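Long-range contacts in probable glutamine-binding lipoprotein GlnH (GLNBP) (Mycobacterium tuberculosis, PDB 6H20), which probably serves as a lipid-anchored solute-binding protein that recognises aspartate and related amino acids, here holding asparagine, and helps kinase-controlled regulation of glutamate metabolism: residues Q143-P148 with I203-T208; V164-G169 with V189-C194. One frame throughout, in Å; residues are numbered along the deposited sequence.

Contact 1 (Q143-P148 with I203-T208); sequences QRILAP and IDAVST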
ATOM      1  N   GLN A 143       1.057   3.305 -10.564  1.00 13.71           N
ATOM      2  CA  GLN A 143       0.763   4.714 -10.307  1.00 13.38           C
ATOM      3  C   GLN A 143       0.077   5.346 -11.515  1.00 13.21           C
ATOM      4  O   GLN A 143       0.567   5.235 -12.648  1.00 15.18           O
ATOM      5  CB  GLN A 143       2.060   5.466 -10.006  1.00 14.54           C
ATOM      6  CG  GLN A 143       1.821   6.951  -9.667  1.00 14.60           C
ATOM      7  CD  GLN A 143       3.013   7.564  -8.950  1.00 14.92           C
ATOM      8  OE1 GLN A 143       3.964   6.867  -8.588  1.00 16.46           O
ATOM      9  NE2 GLN A 143       2.968   8.883  -8.750  1.00 15.73           N
ATOM     10  N   ARG A 144      -1.037   6.046 -11.272  1.00 14.77           N
ATOM     11  CA  ARG A 144      -1.746   6.772 -12.331  1.00 15.32           C
ATOM     12  C   ARG A 144      -2.153   8.148 -11.799  1.00 13.12           C
ATOM     13  O   ARG A 144      -1.644   8.614 -10.774  1.00 13.68           O
ATOM     14  CB  ARG A 144      -2.918   5.948 -12.893  1.00 15.27           C
ATOM     15  CG  ARG A 144      -2.458   4.635 -13.543  1.00 14.86           C
ATOM     16  CD  ARG A 144      -3.594   3.903 -14.238  1.00 16.92           C
ATOM     17  NE  ARG A 144      -4.053   4.647 -15.407  1.00 18.64           N
ATOM     18  CZ  ARG A 144      -5.176   4.367 -16.065  1.00 22.12           C
ATOM     19  NH1 ARG A 144      -5.942   3.360 -15.663  1.00 21.63           N
ATOM     20  NH2 ARG A 144      -5.533   5.088 -17.122  1.00 22.52           N
ATOM     21  N   ILE A 145      -3.083   8.794 -12.499  1.00 13.66           N
ATOM     22  CA  ILE A 145      -3.511  10.160 -12.196  1.00 16.35           C
ATOM     23  C   ILE A 145      -5.018  10.176 -11.956  1.00 13.72           C
ATOM     24  O   ILE A 145      -5.779   9.530 -12.688  1.00 15.90           O
ATOM     25  CB  ILE A 145      -3.143  11.114 -13.355  1.00 16.40           C
ATOM     26  CG1 ILE A 145      -1.631  11.127 -13.611  1.00 17.09           C
ATOM     27  CG2 ILE A 145      -3.666  12.520 -13.083  1.00 16.00           C
ATOM     28  CD1 ILE A 145      -1.232  11.779 -14.939  1.00 20.44           C
ATOM     29  N   LEU A 146      -5.450  10.939 -10.949  1.00 13.91           N
ATOM     30  CA  LEU A 146      -6.861  11.154 -10.650  1.00 13.47           C
ATOM     31  C   LEU A 146      -7.177  12.638 -10.812  1.00 14.54           C
ATOM     32  O   LEU A 146      -6.493  13.492 -10.234  1.00 15.80           O
ATOM     33  CB  LEU A 146      -7.159  10.722  -9.206  1.00 16.44           C
ATOM     34  CG  LEU A 146      -8.588  10.916  -8.696  1.00 15.77           C
ATOM     35  CD1 LEU A 146      -9.470   9.849  -9.277  1.00 21.22           C
ATOM     36  CD2 LEU A 146      -8.608  10.847  -7.162  1.00 21.41           C
ATOM     37  N   ALA A 147      -8.201  12.953 -11.599  1.00 15.07           N
ATOM     38  CA  ALA A 147      -8.573  14.344 -11.814  1.00 16.14           C
ATOM     39  C   ALA A 147     -10.084  14.432 -11.965  1.00 15.18           C
ATOM     40  O   ALA A 147     -10.745  13.425 -12.241  1.00 15.71           O
ATOM     41  CB  ALA A 147      -7.887  14.904 -13.068  1.00 19.30           C
ATOM     42  N   PRO A 148     -10.667  15.610 -11.777  1.00 15.17           N
ATOM     43  CA  PRO A 148     -12.106  15.749 -12.034  1.00 15.39           C
ATOM     44  C   PRO A 148     -12.438  15.470 -13.493  1.00 15.87           C
ATOM     45  O   PRO A 148     -11.616  15.670 -14.390  1.00 17.15           O
ATOM     46  CB  PRO A 148     -12.389  17.215 -11.679  1.00 17.50           C
ATOM     47  CG  PRO A 148     -11.253  17.598 -10.739  1.00 17.59           C
ATOM     48  CD  PRO A 148     -10.069  16.854 -11.253  1.00 16.74           C
ATOM     49  N   ILE A 203      -6.287  21.733  -5.014  1.00 24.57           N
ATOM     50  CA  ILE A 203      -5.299  21.074  -5.857  1.00 21.36           C
ATOM     51  C   ILE A 203      -5.978  20.766  -7.189  1.00 21.28           C
ATOM     52  O   ILE A 203      -7.189  20.932  -7.349  1.00 22.90           O
ATOM     53  CB  ILE A 203      -4.775  19.764  -5.223  1.00 20.57           C
ATOM     54  CG1 ILE A 203      -5.964  18.849  -4.925  1.00 20.63           C
ATOM     55  CG2 ILE A 203      -3.959  20.050  -3.960  1.00 23.56           C
ATOM     56  CD1 ILE A 203      -5.571  17.435  -4.519  1.00 21.19           C
ATOM     57  N   ASP A 204      -5.194  20.273  -8.145  1.00 19.37           N
ATOM     58  CA  ASP A 204      -5.716  19.958  -9.469  1.00 18.89           C
ATOM     59  C   ASP A 204      -5.773  18.470  -9.778  1.00 16.87           C
ATOM     60  O   ASP A 204      -6.609  18.048 -10.590  1.00 18.66           O
ATOM     61  CB  ASP A 204      -4.871  20.659 -10.535  1.00 19.76           C
ATOM     62  CG  ASP A 204      -4.826  22.151 -10.320  1.00 23.46           C
ATOM     63  OD1 ASP A 204      -5.913  22.768 -10.315  1.00 26.70           O
ATOM     64  OD2 ASP A 204      -3.718  22.693 -10.118  1.00 22.58           O
ATOM     65  N   ALA A 205      -4.927  17.665  -9.141  1.00 15.91           N
ATOM     66  CA  ALA A 205      -4.914  16.235  -9.401  1.00 15.83           C
ATOM     67  C   ALA A 205      -4.245  15.524  -8.236  1.00 13.55           C
ATOM     68  O   ALA A 205      -3.542  16.136  -7.424  1.00 15.64           O
ATOM     69  CB  ALA A 205      -4.170  15.917 -10.703  1.00 16.05           C
ATOM     70  N   VAL A 206      -4.481  14.217  -8.163  1.00 14.32           N
ATOM     71  CA  VAL A 206      -3.805  13.335  -7.218  1.00 14.15           C
ATOM     72  C   VAL A 206      -3.074  12.279  -8.031  1.00 15.02           C
ATOM     73  O   VAL A 206      -3.596  11.810  -9.044  1.00 16.59           O
ATOM     74  CB  VAL A 206      -4.830  12.666  -6.281  1.00 14.14           C
ATOM     75  CG1 VAL A 206      -4.120  11.838  -5.205  1.00 15.09           C
ATOM     76  CG2 VAL A 206      -5.700  13.718  -5.638  1.00 17.06           C
ATOM     77  N   SER A 207      -1.876  11.883  -7.605  1.00 14.77           N
ATOM     78  CA  SER A 207      -1.184  10.812  -8.313  1.00 13.78           C
ATOM     79  C   SER A 207      -0.673   9.779  -7.324  1.00 14.34           C
ATOM     80  O   SER A 207       0.162  10.094  -6.467  1.00 15.47           O
ATOM     81  CB  SER A 207      -0.032  11.334  -9.177  1.00 13.98           C
ATOM     82  OG  SER A 207       0.570  10.258  -9.892  1.00 15.19           O
ATOM     83  N   THR A 208      -1.161   8.549  -7.454  1.00 13.73           N
ATOM     84  CA  THR A 208      -0.679   7.422  -6.648  1.00 13.31           C
ATOM     85  C   THR A 208      -1.173   6.138  -7.305  1.00 13.35           C
ATOM     86  O   THR A 208      -1.706   6.162  -8.425  1.00 13.56           O
ATOM     87  CB  THR A 208      -1.080   7.542  -5.167  1.00 11.87           C
ATOM     88  OG1 THR A 208      -0.432   6.513  -4.413  1.00 13.78           O
ATOM     89  CG2 THR A 208      -2.579   7.388  -4.936  1.00 14.11           C
TER
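Two antiparallel strands of a sheet in one lobe of the type II periplasmic-binding fold meet here, their short axes 4.7 Å apart. Leu146 and Val206 form a regular hydrogen-bonded pair. Leu146 N gives a bond of 2.8 Å to Val206 O, nearly along the C=O axis, and Val206 N returns one of 3.0 Å to Leu146 O. Closer to Thr208, where the chain turns a corner, Arg144 N reaches Thr208 O at 2.9 Å, but the return bond from Thr208 N to Arg144 O is weak. Ser207 OG gives Arg144 O a second donor: chi1 of -177° sets OG anti to the backbone N, from where it donates to Arg144 O at 2.9 Å, above the carbonyl plane. The same OG accepts from Gln143 NE2 at 3.0 Å, an almost straight bond (172°) lying in the amide plane. Gln143 has CG anti to its own N, and the extended chain carries the amide over to Ser207, so OG is held by two bonds, one given and one accepted.

The side chains of Ile145, Leu146, Ala205 and Val206 make the apolar part. Ile145 CG2 touches Ala205 CB at 4.2 Å. On the other face Leu146 meets Leu213, Leu216 and Val217 of helix 210-219, while Val206 lies against Trp191. Farther out, Asp204 pairs with Arg163 in a salt bridge and Arg144 NH2 bonds to Gly227 O. Thr208, which lines the asparagine pocket, has its OG1 tied to Ser172 OG, and Gln143 NE2 makes a weak second bond to Ser172 O.

Contact 2 (V164-G169 with V189-C194); sequences VCVARG and VNWADC. With ASN (asparagine), chain B.
Strand 164-167 runs out into a loop at Arg168 while the other segment enters helix 191-199, and the two approach without any direct hydrogen bond between them. CA atoms come closest at Ala167 and Asn190, 5.2 Å, with Cys165 and Cys194 next at 5.7 Å. Asn190 is the N-cap: its OD1 accepts from Asp193 N and its own N donates to Asp193 OD2, a capping box. The parallel strands 163-167 and 184-188, joined through helix 171-176, make a beta-alpha-beta crossover, and the segment 189-194 follows directly on it.

Covalent chemistry joins the two elements. Cys165 SG, anti to its backbone N, bonds to Cys194 SG at 2.1 Å with chi3 of -81°. The Trp191 indole, its CG anti to the carbonyl carbon, lies beside the strand, next to Val166. Ala167 CB sits over one face, 4.0 Å from the centroid of the six-membered ring and 21° off the normal, a CH-pi contact. Ala167 N lies over the same face, 3.3 Å from Trp191 CH2, whereas Cys165 O meets the rim. A water joins the two segments, donating to Arg168 O and Val189 O. The Arg168 and Val189 side chains cross obliquely, NH2 meeting CG2; NH1 bonds to Ser187 OG and NH2 to Gly6 O.

Disulfide and capping box tie down the helix start that carries Trp191, and with the Ala167 methyl probably help orient the indole. Its NE1 lies 2.7 Å from ND2 of the bound asparagine; two donors so close may leave the modelled amide orientation open to question.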
ATOM      1  N   VAL A 164      -0.398  19.084  -7.654  1.00 18.18           N
ATOM      2  CA  VAL A 164      -0.553  17.635  -7.570  1.00 18.63           C
ATOM      3  C   VAL A 164      -0.323  17.211  -6.128  1.00 16.80           C
ATOM      4  O   VAL A 164       0.715  17.541  -5.540  1.00 19.26           O
ATOM      5  CB  VAL A 164       0.442  16.929  -8.505  1.00 20.22           C
ATOM      6  CG1 VAL A 164       0.319  15.425  -8.381  1.00 20.38           C
ATOM      7  CG2 VAL A 164       0.220  17.377  -9.942  1.00 24.35           C
ATOM      8  N   CYS A 165      -1.274  16.462  -5.576  1.00 14.52           N
ATOM      9  CA  CYS A 165      -1.224  16.017  -4.188  1.00 15.41           C
ATOM     10  C   CYS A 165      -0.632  14.619  -4.075  1.00 15.44           C
ATOM     11  O   CYS A 165      -0.995  13.709  -4.836  1.00 15.11           O
ATOM     12  CB  CYS A 165      -2.635  16.021  -3.603  1.00 18.45           C
ATOM     13  SG  CYS A 165      -2.712  15.713  -1.812  1.00 24.83           S
ATOM     14  N   VAL A 166       0.250  14.447  -3.079  1.00 17.25           N
ATOM     15  CA  VAL A 166       0.823  13.150  -2.724  1.00 15.69           C
ATOM     16  C   VAL A 166       0.934  13.069  -1.210  1.00 14.35           C
ATOM     17  O   VAL A 166       1.143  14.078  -0.532  1.00 18.09           O
ATOM     18  CB  VAL A 166       2.215  12.894  -3.351  1.00 18.60           C
ATOM     19  CG1 VAL A 166       2.089  12.669  -4.851  1.00 21.42           C
ATOM     20  CG2 VAL A 166       3.148  14.038  -3.018  1.00 22.24           C
ATOM     21  N   ALA A 167       0.827  11.860  -0.679  1.00 14.86           N
ATOM     22  CA  ALA A 167       1.083  11.675   0.743  1.00 16.38           C
ATOM     23  C   ALA A 167       2.581  11.597   1.000  1.00 17.44           C
ATOM     24  O   ALA A 167       3.338  11.037   0.199  1.00 16.22           O
ATOM     25  CB  ALA A 167       0.405  10.406   1.258  1.00 16.55           C
ATOM     26  N   ARG A 168       3.011  12.166   2.121  1.00 16.16           N
ATOM     27  CA  ARG A 168       4.417  12.113   2.472  1.00 16.60           C
ATOM     28  C   ARG A 168       4.822  10.668   2.762  1.00 16.31           C
ATOM     29  O   ARG A 168       4.015   9.852   3.220  1.00 19.46           O
ATOM     30  CB  ARG A 168       4.690  13.029   3.671  1.00 17.90           C
ATOM     31  CG  ARG A 168       4.693  14.505   3.278  1.00 20.52           C
ATOM     32  CD  ARG A 168       5.126  15.429   4.412  1.00 23.58           C
ATOM     33  NE  ARG A 168       4.141  15.506   5.490  1.00 24.57           N
ATOM     34  CZ  ARG A 168       3.032  16.239   5.455  1.00 27.04           C
ATOM     35  NH1 ARG A 168       2.730  16.961   4.379  1.00 24.69           N
ATOM     36  NH2 ARG A 168       2.211  16.247   6.505  1.00 29.47           N
ATOM     37  N   GLY A 169       6.066  10.338   2.429  1.00 18.26           N
ATOM     38  CA  GLY A 169       6.571   9.016   2.756  1.00 17.83           C
ATOM     39  C   GLY A 169       6.223   7.952   1.746  1.00 18.79           C
ATOM     40  O   GLY A 169       6.309   6.755   2.060  1.00 21.28           O
ATOM     41  N   VAL A 189      -0.719  14.054   4.910  1.00 23.35           N
ATOM     42  CA  VAL A 189      -0.455  12.871   5.729  1.00 21.26           C
ATOM     43  C   VAL A 189      -0.958  11.605   5.046  1.00 22.32           C
ATOM     44  O   VAL A 189      -0.252  10.589   4.994  1.00 21.66           O
ATOM     45  CB  VAL A 189      -1.070  13.028   7.131  1.00 22.19           C
ATOM     46  CG1 VAL A 189      -0.880  11.734   7.928  1.00 27.17           C
ATOM     47  CG2 VAL A 189      -0.439  14.192   7.850  1.00 28.41           C
ATOM     48  N   ASN A 190      -2.193  11.621   4.543  1.00 23.15           N
ATOM     49  CA  ASN A 190      -2.761  10.408   3.979  1.00 22.17           C
ATOM     50  C   ASN A 190      -3.591  10.731   2.741  1.00 20.53           C
ATOM     51  O   ASN A 190      -3.910  11.890   2.459  1.00 20.71           O
ATOM     52  CB  ASN A 190      -3.514   9.569   5.023  1.00 28.29           C
ATOM     53  CG  ASN A 190      -4.725  10.273   5.572  1.00 28.10           C
ATOM     54  OD1 ASN A 190      -5.601  10.700   4.824  1.00 33.56           O
ATOM     55  ND2 ASN A 190      -4.779  10.407   6.893  1.00 36.28           N
ATOM     56  N   TRP A 191      -3.928   9.678   1.990  1.00 21.58           N
ATOM     57  CA  TRP A 191      -4.574   9.872   0.696  1.00 21.59           C
ATOM     58  C   TRP A 191      -5.978  10.446   0.822  1.00 22.93           C
ATOM     59  O   TRP A 191      -6.430  11.154  -0.085  1.00 19.64           O
ATOM     60  CB  TRP A 191      -4.561   8.571  -0.103  1.00 23.10           C
ATOM     61  CG  TRP A 191      -3.166   8.220  -0.475  1.00 18.86           C
ATOM     62  CD1 TRP A 191      -2.418   7.193   0.030  1.00 22.00           C
ATOM     63  CD2 TRP A 191      -2.319   8.928  -1.389  1.00 17.31           C
ATOM     64  NE1 TRP A 191      -1.171   7.211  -0.534  1.00 18.82           N
ATOM     65  CE2 TRP A 191      -1.077   8.257  -1.406  1.00 17.11           C
ATOM     66  CE3 TRP A 191      -2.490  10.051  -2.207  1.00 17.50           C
ATOM     67  CZ2 TRP A 191      -0.011   8.687  -2.184  1.00 17.57           C
ATOM     68  CZ3 TRP A 191      -1.433  10.482  -2.991  1.00 15.45           C
ATOM     69  CH2 TRP A 191      -0.196   9.792  -2.975  1.00 15.56           C
ATOM     70  N   ALA A 192      -6.671  10.173   1.931  1.00 20.87           N
ATOM     71  CA  ALA A 192      -7.985  10.782   2.122  1.00 21.57           C
ATOM     72  C   ALA A 192      -7.875  12.300   2.156  1.00 20.59           C
ATOM     73  O   ALA A 192      -8.811  13.001   1.738  1.00 19.25           O
ATOM     74  CB  ALA A 192      -8.619  10.250   3.404  1.00 22.46           C
ATOM     75  N   ASP A 193      -6.739  12.823   2.643  1.00 20.78           N
ATOM     76  CA  ASP A 193      -6.532  14.267   2.688  1.00 20.24           C
ATOM     77  C   ASP A 193      -6.422  14.849   1.284  1.00 18.53           C
ATOM     78  O   ASP A 193      -6.857  15.981   1.043  1.00 18.64           O
ATOM     79  CB  ASP A 193      -5.280  14.590   3.500  1.00 22.81           C
ATOM     80  CG  ASP A 193      -5.361  14.083   4.921  1.00 31.12           C
ATOM     81  OD1 ASP A 193      -6.479  14.014   5.476  1.00 35.60           O
ATOM     82  OD2 ASP A 193      -4.302  13.758   5.499  1.00 29.28           O
ATOM     83  N   CYS A 194      -5.826  14.094   0.350  1.00 20.15           N
ATOM     84  CA  CYS A 194      -5.765  14.551  -1.037  1.00 19.81           C
ATOM     85  C   CYS A 194      -7.159  14.651  -1.624  1.00 18.64           C
ATOM     86  O   CYS A 194      -7.455  15.576  -2.391  1.00 19.17           O
ATOM     87  CB  CYS A 194      -4.931  13.594  -1.891  1.00 15.86           C
ATOM     88  SG  CYS A 194      -3.159  13.697  -1.657  1.00 21.91           S
TER
HETATM   89  N   ASN B 401       2.178   2.075  -2.525  1.00 15.01           N
HETATM   90  CA  ASN B 401       2.779   3.399  -2.376  1.00 14.26           C
HETATM   91  C   ASN B 401       3.910   3.329  -1.366  1.00 15.65           C
HETATM   92  O   ASN B 401       4.411   4.373  -0.910  1.00 14.72           O
HETATM   93  CB  ASN B 401       1.731   4.429  -1.948  1.00 15.45           C
HETATM   94  CG  ASN B 401       1.218   4.193  -0.549  1.00 16.10           C
HETATM   95  OD1 ASN B 401       1.372   3.120   0.027  1.00 17.19           O
HETATM   96  ND2 ASN B 401       0.632   5.219   0.023  1.00 15.55           N
HETATM   97  OXT ASN B 401       4.318   2.204  -1.007  1.00 15.29           O
HETATM   98  O   HOH W   1       2.448  10.074   5.389  1.00 28.86           O

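In the fold
Both contacts are buried in the same lobe, their centres 11 Å apart, and they share a sheet: strands 163-167 and 205-207 are neighbours in it, with Cys165 N and Ala205 O 2.9 Å apart in a probable hydrogen bond. Contact 1 joins strand to strand, so backbone bonds supplemented by a serine and a glutamine carry it. Contact 2 joins a strand end to a helix start and relies instead on a disulfide, an aromatic face and a water. They meet at the pocket, where Thr208 OG1 of contact 1 packs against Trp191 CZ2 of contact 2, and elsewhere, where Ile203 CD1 packs on Cys165 CB.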